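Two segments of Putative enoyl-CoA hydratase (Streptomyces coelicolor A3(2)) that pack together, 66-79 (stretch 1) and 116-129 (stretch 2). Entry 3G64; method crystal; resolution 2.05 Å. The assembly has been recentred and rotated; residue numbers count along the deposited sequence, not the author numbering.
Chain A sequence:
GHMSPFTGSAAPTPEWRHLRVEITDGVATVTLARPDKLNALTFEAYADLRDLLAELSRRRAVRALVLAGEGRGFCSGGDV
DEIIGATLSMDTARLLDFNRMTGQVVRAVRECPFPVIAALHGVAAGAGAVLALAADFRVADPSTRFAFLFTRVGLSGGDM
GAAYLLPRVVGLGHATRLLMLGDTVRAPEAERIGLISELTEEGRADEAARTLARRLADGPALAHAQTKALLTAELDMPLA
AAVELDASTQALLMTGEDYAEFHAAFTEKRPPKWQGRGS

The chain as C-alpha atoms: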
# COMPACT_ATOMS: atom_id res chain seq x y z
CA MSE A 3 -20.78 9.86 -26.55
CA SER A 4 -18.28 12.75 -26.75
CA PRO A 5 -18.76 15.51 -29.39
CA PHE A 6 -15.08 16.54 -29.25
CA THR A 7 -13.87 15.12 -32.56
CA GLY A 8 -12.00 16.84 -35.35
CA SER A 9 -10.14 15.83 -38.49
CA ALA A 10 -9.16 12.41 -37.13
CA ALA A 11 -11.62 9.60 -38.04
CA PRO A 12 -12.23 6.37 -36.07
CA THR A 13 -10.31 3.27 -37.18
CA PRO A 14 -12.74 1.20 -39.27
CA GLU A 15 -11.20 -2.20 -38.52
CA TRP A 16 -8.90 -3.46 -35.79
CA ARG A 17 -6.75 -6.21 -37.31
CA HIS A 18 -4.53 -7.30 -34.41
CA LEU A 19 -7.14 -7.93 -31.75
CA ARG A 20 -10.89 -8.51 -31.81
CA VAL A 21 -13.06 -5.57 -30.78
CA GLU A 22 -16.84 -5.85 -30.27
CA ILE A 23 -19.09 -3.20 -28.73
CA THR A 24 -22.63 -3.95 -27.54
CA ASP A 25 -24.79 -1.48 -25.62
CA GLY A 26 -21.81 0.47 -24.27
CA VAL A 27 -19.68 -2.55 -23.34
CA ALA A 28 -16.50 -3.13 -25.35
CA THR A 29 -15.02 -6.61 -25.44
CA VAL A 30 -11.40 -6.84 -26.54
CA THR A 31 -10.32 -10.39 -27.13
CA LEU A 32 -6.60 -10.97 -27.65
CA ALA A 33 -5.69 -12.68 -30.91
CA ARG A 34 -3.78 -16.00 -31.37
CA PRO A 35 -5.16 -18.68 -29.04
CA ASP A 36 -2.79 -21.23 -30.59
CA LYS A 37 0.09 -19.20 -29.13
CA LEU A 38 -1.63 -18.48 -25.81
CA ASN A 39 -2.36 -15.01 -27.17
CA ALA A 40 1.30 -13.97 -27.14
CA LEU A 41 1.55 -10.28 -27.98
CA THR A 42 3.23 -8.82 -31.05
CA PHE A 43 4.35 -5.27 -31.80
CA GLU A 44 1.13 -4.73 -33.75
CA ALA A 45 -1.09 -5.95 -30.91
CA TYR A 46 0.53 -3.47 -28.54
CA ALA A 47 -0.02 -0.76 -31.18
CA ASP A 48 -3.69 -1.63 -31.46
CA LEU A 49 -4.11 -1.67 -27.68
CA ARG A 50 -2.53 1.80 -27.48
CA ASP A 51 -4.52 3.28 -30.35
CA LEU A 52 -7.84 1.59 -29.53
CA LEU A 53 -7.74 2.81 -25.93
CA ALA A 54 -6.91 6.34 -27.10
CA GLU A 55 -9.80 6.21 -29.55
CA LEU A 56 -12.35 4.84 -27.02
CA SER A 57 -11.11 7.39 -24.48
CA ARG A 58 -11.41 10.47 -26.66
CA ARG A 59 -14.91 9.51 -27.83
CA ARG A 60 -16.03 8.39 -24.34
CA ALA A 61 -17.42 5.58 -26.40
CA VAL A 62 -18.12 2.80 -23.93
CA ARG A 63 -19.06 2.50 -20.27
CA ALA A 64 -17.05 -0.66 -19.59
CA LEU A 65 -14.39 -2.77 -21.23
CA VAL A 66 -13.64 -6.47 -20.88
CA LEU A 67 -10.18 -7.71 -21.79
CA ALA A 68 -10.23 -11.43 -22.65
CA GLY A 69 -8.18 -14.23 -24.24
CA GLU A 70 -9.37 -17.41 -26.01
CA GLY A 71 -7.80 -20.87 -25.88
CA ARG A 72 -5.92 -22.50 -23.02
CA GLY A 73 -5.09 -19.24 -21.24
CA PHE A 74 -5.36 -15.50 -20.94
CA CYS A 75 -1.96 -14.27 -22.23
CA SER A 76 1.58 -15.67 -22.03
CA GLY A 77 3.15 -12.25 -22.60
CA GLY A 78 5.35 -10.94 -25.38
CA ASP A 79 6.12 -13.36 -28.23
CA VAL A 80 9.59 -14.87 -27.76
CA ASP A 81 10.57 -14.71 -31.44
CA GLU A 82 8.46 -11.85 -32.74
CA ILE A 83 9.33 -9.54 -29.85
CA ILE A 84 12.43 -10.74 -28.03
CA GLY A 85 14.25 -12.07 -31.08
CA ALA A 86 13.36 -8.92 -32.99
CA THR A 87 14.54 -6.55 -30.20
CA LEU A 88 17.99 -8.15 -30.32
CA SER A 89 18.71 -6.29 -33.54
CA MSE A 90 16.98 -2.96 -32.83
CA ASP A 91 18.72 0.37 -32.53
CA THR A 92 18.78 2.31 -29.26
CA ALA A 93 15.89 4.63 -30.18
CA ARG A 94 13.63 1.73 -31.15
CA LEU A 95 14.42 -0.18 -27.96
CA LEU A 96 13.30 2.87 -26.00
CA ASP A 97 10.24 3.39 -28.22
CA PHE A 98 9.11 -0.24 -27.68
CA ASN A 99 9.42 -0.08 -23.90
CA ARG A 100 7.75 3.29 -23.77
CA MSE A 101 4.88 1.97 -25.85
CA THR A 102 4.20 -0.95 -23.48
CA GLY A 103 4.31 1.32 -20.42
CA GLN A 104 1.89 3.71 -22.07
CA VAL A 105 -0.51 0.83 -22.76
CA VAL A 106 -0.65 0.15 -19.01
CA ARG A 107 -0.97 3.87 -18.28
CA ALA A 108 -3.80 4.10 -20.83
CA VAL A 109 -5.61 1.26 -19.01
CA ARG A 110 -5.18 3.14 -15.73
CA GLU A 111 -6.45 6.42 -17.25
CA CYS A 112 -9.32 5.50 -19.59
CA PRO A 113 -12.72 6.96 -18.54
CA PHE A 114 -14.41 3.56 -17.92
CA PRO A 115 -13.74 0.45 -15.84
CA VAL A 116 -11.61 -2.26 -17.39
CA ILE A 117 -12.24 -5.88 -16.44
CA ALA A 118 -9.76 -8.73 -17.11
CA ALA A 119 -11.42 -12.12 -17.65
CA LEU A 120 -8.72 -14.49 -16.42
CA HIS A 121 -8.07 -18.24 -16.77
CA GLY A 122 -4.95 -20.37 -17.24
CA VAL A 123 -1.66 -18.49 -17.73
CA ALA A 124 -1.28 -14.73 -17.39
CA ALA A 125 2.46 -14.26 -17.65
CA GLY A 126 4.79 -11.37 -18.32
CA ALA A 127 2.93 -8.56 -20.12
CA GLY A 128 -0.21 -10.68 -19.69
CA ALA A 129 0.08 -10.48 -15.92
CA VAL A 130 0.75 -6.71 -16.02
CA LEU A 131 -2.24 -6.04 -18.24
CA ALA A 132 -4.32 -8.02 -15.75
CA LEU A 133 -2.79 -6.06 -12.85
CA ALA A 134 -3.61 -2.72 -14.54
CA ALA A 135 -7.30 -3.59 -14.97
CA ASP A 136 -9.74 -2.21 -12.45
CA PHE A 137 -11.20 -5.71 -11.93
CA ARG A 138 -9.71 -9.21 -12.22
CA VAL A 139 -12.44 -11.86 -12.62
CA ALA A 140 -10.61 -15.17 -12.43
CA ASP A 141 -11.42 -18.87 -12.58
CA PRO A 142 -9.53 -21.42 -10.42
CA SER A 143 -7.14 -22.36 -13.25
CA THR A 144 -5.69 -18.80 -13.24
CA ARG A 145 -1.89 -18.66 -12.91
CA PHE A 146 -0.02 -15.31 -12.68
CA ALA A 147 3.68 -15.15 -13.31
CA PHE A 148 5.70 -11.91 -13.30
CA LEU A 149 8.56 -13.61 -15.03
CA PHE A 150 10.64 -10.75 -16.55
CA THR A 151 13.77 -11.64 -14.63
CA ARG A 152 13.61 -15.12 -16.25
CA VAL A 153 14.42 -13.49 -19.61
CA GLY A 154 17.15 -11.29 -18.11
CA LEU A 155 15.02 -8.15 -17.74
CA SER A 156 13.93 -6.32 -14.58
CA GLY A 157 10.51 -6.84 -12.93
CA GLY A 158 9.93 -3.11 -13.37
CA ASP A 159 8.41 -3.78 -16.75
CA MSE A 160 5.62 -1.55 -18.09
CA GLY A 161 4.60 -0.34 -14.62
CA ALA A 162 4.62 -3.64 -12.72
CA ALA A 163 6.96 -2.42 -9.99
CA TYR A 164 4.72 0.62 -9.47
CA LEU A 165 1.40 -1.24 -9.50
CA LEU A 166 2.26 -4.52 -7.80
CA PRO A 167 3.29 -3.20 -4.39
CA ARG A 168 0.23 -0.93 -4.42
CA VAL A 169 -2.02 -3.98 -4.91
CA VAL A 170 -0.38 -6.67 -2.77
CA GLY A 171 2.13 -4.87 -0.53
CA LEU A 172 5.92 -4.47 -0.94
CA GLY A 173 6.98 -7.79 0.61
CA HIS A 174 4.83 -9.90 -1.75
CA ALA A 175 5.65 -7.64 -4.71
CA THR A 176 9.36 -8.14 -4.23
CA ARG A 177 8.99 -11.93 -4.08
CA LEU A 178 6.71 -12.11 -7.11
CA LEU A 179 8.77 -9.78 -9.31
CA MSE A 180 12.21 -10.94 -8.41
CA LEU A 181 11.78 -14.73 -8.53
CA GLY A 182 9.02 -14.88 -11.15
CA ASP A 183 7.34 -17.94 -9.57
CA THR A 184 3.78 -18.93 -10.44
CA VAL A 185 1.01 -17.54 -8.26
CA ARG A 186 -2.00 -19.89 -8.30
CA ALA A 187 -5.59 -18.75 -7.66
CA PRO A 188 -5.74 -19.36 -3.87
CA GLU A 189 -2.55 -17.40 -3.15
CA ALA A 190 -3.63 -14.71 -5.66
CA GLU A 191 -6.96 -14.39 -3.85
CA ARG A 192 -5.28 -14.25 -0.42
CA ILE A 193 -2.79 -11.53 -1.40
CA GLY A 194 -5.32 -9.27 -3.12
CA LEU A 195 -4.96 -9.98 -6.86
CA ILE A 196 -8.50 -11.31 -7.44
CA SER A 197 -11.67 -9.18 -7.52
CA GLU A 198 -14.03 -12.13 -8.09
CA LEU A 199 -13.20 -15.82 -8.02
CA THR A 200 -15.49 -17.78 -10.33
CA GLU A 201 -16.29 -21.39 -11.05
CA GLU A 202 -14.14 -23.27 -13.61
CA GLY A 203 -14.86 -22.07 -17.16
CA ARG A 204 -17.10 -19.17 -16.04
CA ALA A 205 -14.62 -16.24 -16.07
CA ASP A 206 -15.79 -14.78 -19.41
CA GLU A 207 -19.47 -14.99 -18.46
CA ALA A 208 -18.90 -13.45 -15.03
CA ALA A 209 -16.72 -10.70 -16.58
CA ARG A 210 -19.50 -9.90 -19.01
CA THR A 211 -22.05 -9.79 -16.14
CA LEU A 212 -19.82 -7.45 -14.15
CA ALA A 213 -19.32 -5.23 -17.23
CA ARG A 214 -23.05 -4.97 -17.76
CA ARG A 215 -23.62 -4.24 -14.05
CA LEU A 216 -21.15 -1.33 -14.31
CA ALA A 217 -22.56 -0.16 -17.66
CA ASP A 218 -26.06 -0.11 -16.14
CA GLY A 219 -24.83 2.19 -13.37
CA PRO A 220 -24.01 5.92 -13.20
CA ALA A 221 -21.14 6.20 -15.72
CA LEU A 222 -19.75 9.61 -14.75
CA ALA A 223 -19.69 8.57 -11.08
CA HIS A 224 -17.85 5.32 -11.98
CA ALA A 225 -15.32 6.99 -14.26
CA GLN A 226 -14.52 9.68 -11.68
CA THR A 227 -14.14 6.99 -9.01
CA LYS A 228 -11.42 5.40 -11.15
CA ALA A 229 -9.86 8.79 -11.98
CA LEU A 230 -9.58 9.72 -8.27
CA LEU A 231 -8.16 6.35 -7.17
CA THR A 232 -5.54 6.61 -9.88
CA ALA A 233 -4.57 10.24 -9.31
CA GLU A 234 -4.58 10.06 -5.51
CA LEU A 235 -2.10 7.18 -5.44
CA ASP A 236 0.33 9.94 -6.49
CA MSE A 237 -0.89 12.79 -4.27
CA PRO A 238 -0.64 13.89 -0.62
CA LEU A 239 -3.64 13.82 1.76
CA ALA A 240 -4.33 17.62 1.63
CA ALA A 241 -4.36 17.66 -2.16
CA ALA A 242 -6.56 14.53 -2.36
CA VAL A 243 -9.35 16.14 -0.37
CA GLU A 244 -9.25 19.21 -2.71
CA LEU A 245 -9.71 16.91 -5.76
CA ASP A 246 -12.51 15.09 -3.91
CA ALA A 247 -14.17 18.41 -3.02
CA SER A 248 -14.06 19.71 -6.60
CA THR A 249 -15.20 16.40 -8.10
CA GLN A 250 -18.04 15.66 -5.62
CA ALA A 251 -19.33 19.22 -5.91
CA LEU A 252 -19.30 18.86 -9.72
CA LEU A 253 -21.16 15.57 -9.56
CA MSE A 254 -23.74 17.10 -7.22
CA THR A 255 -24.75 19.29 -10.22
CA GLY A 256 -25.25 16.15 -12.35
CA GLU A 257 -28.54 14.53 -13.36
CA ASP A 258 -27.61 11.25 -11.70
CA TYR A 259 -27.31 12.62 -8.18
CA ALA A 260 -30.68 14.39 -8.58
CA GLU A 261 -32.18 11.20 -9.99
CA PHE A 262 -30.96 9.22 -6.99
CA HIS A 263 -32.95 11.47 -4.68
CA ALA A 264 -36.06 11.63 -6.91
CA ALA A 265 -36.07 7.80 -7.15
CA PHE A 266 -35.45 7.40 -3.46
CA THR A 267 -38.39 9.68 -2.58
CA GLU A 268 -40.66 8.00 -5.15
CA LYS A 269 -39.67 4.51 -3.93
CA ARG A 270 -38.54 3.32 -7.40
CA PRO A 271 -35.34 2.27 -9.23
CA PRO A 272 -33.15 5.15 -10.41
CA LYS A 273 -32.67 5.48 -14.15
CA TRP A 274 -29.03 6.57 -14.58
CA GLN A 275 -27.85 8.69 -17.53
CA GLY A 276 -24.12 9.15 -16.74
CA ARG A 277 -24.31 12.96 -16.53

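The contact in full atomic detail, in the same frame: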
# COMPACT_ATOMS: atom_id res chain seq x y z
N VAL A 66 -14.14 -5.16 -21.28
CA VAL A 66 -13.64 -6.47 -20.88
C VAL A 66 -12.45 -6.83 -21.75
O VAL A 66 -12.49 -6.72 -22.99
CB VAL A 66 -14.71 -7.56 -21.05
CG1 VAL A 66 -14.14 -8.95 -20.71
CG2 VAL A 66 -15.95 -7.25 -20.19
N LEU A 67 -11.37 -7.23 -21.10
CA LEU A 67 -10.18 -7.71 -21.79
C LEU A 67 -10.14 -9.23 -21.61
O LEU A 67 -10.10 -9.74 -20.50
CB LEU A 67 -8.93 -7.02 -21.21
CG LEU A 67 -7.53 -7.35 -21.76
CD1 LEU A 67 -7.46 -7.18 -23.27
CD2 LEU A 67 -6.41 -6.48 -21.08
N ALA A 68 -10.14 -9.97 -22.71
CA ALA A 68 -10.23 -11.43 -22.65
C ALA A 68 -9.22 -12.10 -23.58
O ALA A 68 -8.63 -11.45 -24.44
CB ALA A 68 -11.62 -11.86 -23.00
N GLY A 69 -9.02 -13.40 -23.38
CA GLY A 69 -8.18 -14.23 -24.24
C GLY A 69 -8.84 -15.59 -24.50
O GLY A 69 -9.38 -16.19 -23.58
N GLU A 70 -8.81 -16.07 -25.73
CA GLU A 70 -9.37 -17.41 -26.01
C GLU A 70 -8.29 -18.49 -25.97
O GLU A 70 -7.09 -18.18 -25.96
CB GLU A 70 -10.13 -17.43 -27.33
CG GLU A 70 -11.52 -16.86 -27.19
CD GLU A 70 -12.21 -16.60 -28.52
OE1 GLU A 70 -11.60 -16.86 -29.59
OE2 GLU A 70 -13.37 -16.13 -28.49
N GLY A 71 -8.73 -19.75 -25.92
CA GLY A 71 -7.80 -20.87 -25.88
C GLY A 71 -7.50 -21.34 -24.47
O GLY A 71 -8.32 -21.20 -23.58
N ARG A 72 -6.31 -21.89 -24.29
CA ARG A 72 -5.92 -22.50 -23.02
C ARG A 72 -5.55 -21.50 -21.91
O ARG A 72 -5.36 -21.89 -20.76
CB ARG A 72 -4.72 -23.44 -23.23
CG ARG A 72 -4.96 -24.57 -24.26
CD ARG A 72 -3.68 -25.38 -24.54
NE ARG A 72 -2.59 -24.56 -25.09
CZ ARG A 72 -2.34 -24.40 -26.39
NH1 ARG A 72 -3.09 -25.00 -27.31
NH2 ARG A 72 -1.33 -23.64 -26.78
N GLY A 73 -5.41 -20.22 -22.25
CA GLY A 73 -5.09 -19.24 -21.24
C GLY A 73 -5.26 -17.79 -21.67
O GLY A 73 -5.49 -17.47 -22.84
N PHE A 74 -5.12 -16.90 -20.70
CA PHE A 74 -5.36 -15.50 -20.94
C PHE A 74 -4.30 -14.89 -21.86
O PHE A 74 -4.63 -14.43 -22.96
CB PHE A 74 -5.44 -14.75 -19.61
CG PHE A 74 -5.60 -13.27 -19.77
CD1 PHE A 74 -6.81 -12.74 -20.20
CD2 PHE A 74 -4.55 -12.40 -19.48
CE1 PHE A 74 -6.98 -11.36 -20.32
CE2 PHE A 74 -4.71 -11.02 -19.60
CZ PHE A 74 -5.91 -10.50 -20.02
N CYS A 75 -3.04 -14.89 -21.43
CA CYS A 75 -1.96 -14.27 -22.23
C CYS A 75 -0.62 -14.67 -21.64
O CYS A 75 -0.36 -14.42 -20.46
CB CYS A 75 -2.08 -12.74 -22.19
SG CYS A 75 -0.83 -11.86 -23.25
N SER A 76 0.24 -15.26 -22.46
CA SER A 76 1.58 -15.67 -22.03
C SER A 76 2.63 -14.55 -22.08
O SER A 76 3.78 -14.76 -21.74
CB SER A 76 2.07 -16.83 -22.90
OG SER A 76 2.16 -16.39 -24.26
N GLY A 77 2.22 -13.36 -22.51
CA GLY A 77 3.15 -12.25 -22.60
C GLY A 77 3.65 -11.98 -23.99
O GLY A 77 3.03 -12.39 -24.99
N GLY A 78 4.78 -11.29 -24.09
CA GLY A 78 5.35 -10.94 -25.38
C GLY A 78 5.87 -12.18 -26.12
O GLY A 78 6.47 -13.08 -25.53
N ASP A 79 5.66 -12.21 -27.43
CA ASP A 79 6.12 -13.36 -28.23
C ASP A 79 7.65 -13.49 -28.20
O ASP A 79 8.37 -12.51 -28.46
CB ASP A 79 5.65 -13.18 -29.67
CG ASP A 79 5.84 -14.43 -30.50
OD1 ASP A 79 6.98 -14.73 -30.95
OD2 ASP A 79 4.82 -15.12 -30.72
N VAL A 116 -12.15 -1.19 -16.57
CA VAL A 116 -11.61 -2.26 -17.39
C VAL A 116 -11.62 -3.52 -16.56
O VAL A 116 -11.20 -3.51 -15.39
CB VAL A 116 -10.18 -1.90 -17.86
CG1 VAL A 116 -9.50 -3.09 -18.55
CG2 VAL A 116 -10.23 -0.67 -18.78
N ILE A 117 -12.11 -4.61 -17.14
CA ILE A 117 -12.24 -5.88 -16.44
C ILE A 117 -11.43 -6.96 -17.18
O ILE A 117 -11.62 -7.17 -18.38
CB ILE A 117 -13.73 -6.30 -16.40
CG1 ILE A 117 -14.55 -5.20 -15.70
CG2 ILE A 117 -13.92 -7.71 -15.80
CD1 ILE A 117 -15.91 -5.02 -16.28
N ALA A 118 -10.51 -7.62 -16.49
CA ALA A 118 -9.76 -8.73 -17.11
C ALA A 118 -10.42 -10.06 -16.77
O ALA A 118 -10.63 -10.39 -15.59
CB ALA A 118 -8.29 -8.72 -16.66
N ALA A 119 -10.76 -10.82 -17.81
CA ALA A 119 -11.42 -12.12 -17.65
C ALA A 119 -10.32 -13.17 -17.68
O ALA A 119 -9.79 -13.48 -18.76
CB ALA A 119 -12.42 -12.35 -18.81
N LEU A 120 -9.94 -13.69 -16.52
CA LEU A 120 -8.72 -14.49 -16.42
C LEU A 120 -8.95 -15.99 -16.26
O LEU A 120 -9.87 -16.42 -15.56
CB LEU A 120 -7.87 -14.03 -15.23
CG LEU A 120 -7.46 -12.55 -15.16
CD1 LEU A 120 -6.70 -12.33 -13.87
CD2 LEU A 120 -6.58 -12.22 -16.35
N HIS A 121 -8.06 -16.77 -16.87
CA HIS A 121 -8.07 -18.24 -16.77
C HIS A 121 -6.71 -18.69 -17.31
O HIS A 121 -6.09 -17.96 -18.10
CB HIS A 121 -9.20 -18.83 -17.62
CG HIS A 121 -9.13 -18.43 -19.07
ND1 HIS A 121 -8.59 -19.25 -20.04
CD2 HIS A 121 -9.50 -17.29 -19.69
CE1 HIS A 121 -8.63 -18.62 -21.21
NE2 HIS A 121 -9.18 -17.43 -21.02
N GLY A 122 -6.25 -19.86 -16.87
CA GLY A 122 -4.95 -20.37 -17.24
C GLY A 122 -3.86 -19.31 -17.06
O GLY A 122 -3.95 -18.47 -16.16
N VAL A 123 -2.85 -19.33 -17.93
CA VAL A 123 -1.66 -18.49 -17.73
C VAL A 123 -1.91 -17.01 -18.05
O VAL A 123 -2.51 -16.66 -19.08
CB VAL A 123 -0.44 -19.01 -18.52
CG1 VAL A 123 -0.79 -19.20 -19.96
CG2 VAL A 123 0.72 -18.03 -18.45
N ALA A 124 -1.46 -16.16 -17.13
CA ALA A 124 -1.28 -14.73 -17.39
C ALA A 124 0.14 -14.39 -16.96
O ALA A 124 0.42 -14.21 -15.76
CB ALA A 124 -2.31 -13.90 -16.60
N ALA A 125 1.04 -14.32 -17.93
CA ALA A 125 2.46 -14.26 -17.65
C ALA A 125 3.05 -13.02 -18.31
O ALA A 125 2.59 -12.59 -19.38
CB ALA A 125 3.16 -15.53 -18.20
N GLY A 126 4.07 -12.46 -17.69
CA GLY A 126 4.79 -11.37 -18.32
C GLY A 126 3.86 -10.22 -18.58
O GLY A 126 3.12 -9.83 -17.69
N ALA A 127 3.86 -9.67 -19.80
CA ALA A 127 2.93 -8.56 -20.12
C ALA A 127 1.49 -8.94 -19.84
O ALA A 127 0.68 -8.08 -19.46
CB ALA A 127 3.10 -8.11 -21.59
N GLY A 128 1.15 -10.22 -19.98
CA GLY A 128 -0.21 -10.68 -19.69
C GLY A 128 -0.61 -10.45 -18.23
O GLY A 128 -1.72 -10.02 -17.92
N ALA A 129 0.32 -10.72 -17.33
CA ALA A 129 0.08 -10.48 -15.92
C ALA A 129 0.01 -8.97 -15.62
O ALA A 129 -0.75 -8.55 -14.75
CB ALA A 129 1.21 -11.15 -15.07
O HOH W 1 -10.73 -14.62 -21.17
O HOH W 2 -2.75 -21.60 -19.75
O HOH W 3 -8.44 -21.72 -19.86
O HOH W 4 5.93 -10.19 -21.70

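Phe 74 forms the apolar centre of the contact and gives up more surface to the opposing stretch than any other residue. Its ring lies under the side chain of Leu 120, whose CD2 sits 3.6 Å from the centroid of the Phe 74 ring and almost on the ring normal, a CH-pi contact. The methyls of Ala 118 and Ala 124 also reach the ring, Ala 124 CB standing 3.9 Å from Phe 74 CD2, while Gly 128 O meets the ring edge. Nearby, Cys 75 CB packs 3.7 Å from Gly 128 CA. A CB on Gly 128 would point toward stretch 1 and fall 2.3 Å from Cys 75 O, so the bare backbone allows this close approach.

Around this centre the backbones pair in two separate ladders, the first of them parallel. In the first, the strand through Val 66 and Leu 67 crosses strand 116-120 at -21°. Leu 67 N donates to Ile 117 O (2.7 Å), and Ala 119 N donates to Leu 67 O (3.0 Å), both nearly linear. Val 66 and Ile 117 share one face of the sheet, Leu 67 and Ala 118 the other. The register then shifts by two residues across the intervening loops. At the second ladder, a single bridge, Cys 75 N donates to Val 123 O (3.0 Å) and Ala 125 N to Cys 75 O (2.9 Å).

Between the ladders, polar chemistry takes over at His 121. His 121 NE2 donates to Gly 69 O (2.9 Å), tying the side chain to the opposing backbone, while His 121 O accepts a weak hydrogen bond from Phe 74 N (3.0 Å). Water extends this edge: one molecule links Gly 69 N with Ala 119 O, and another accepts from Val 123 N and donates to Arg 72 O. At the far end, a further water accepts from both Gly 78 N and Ala 127 N.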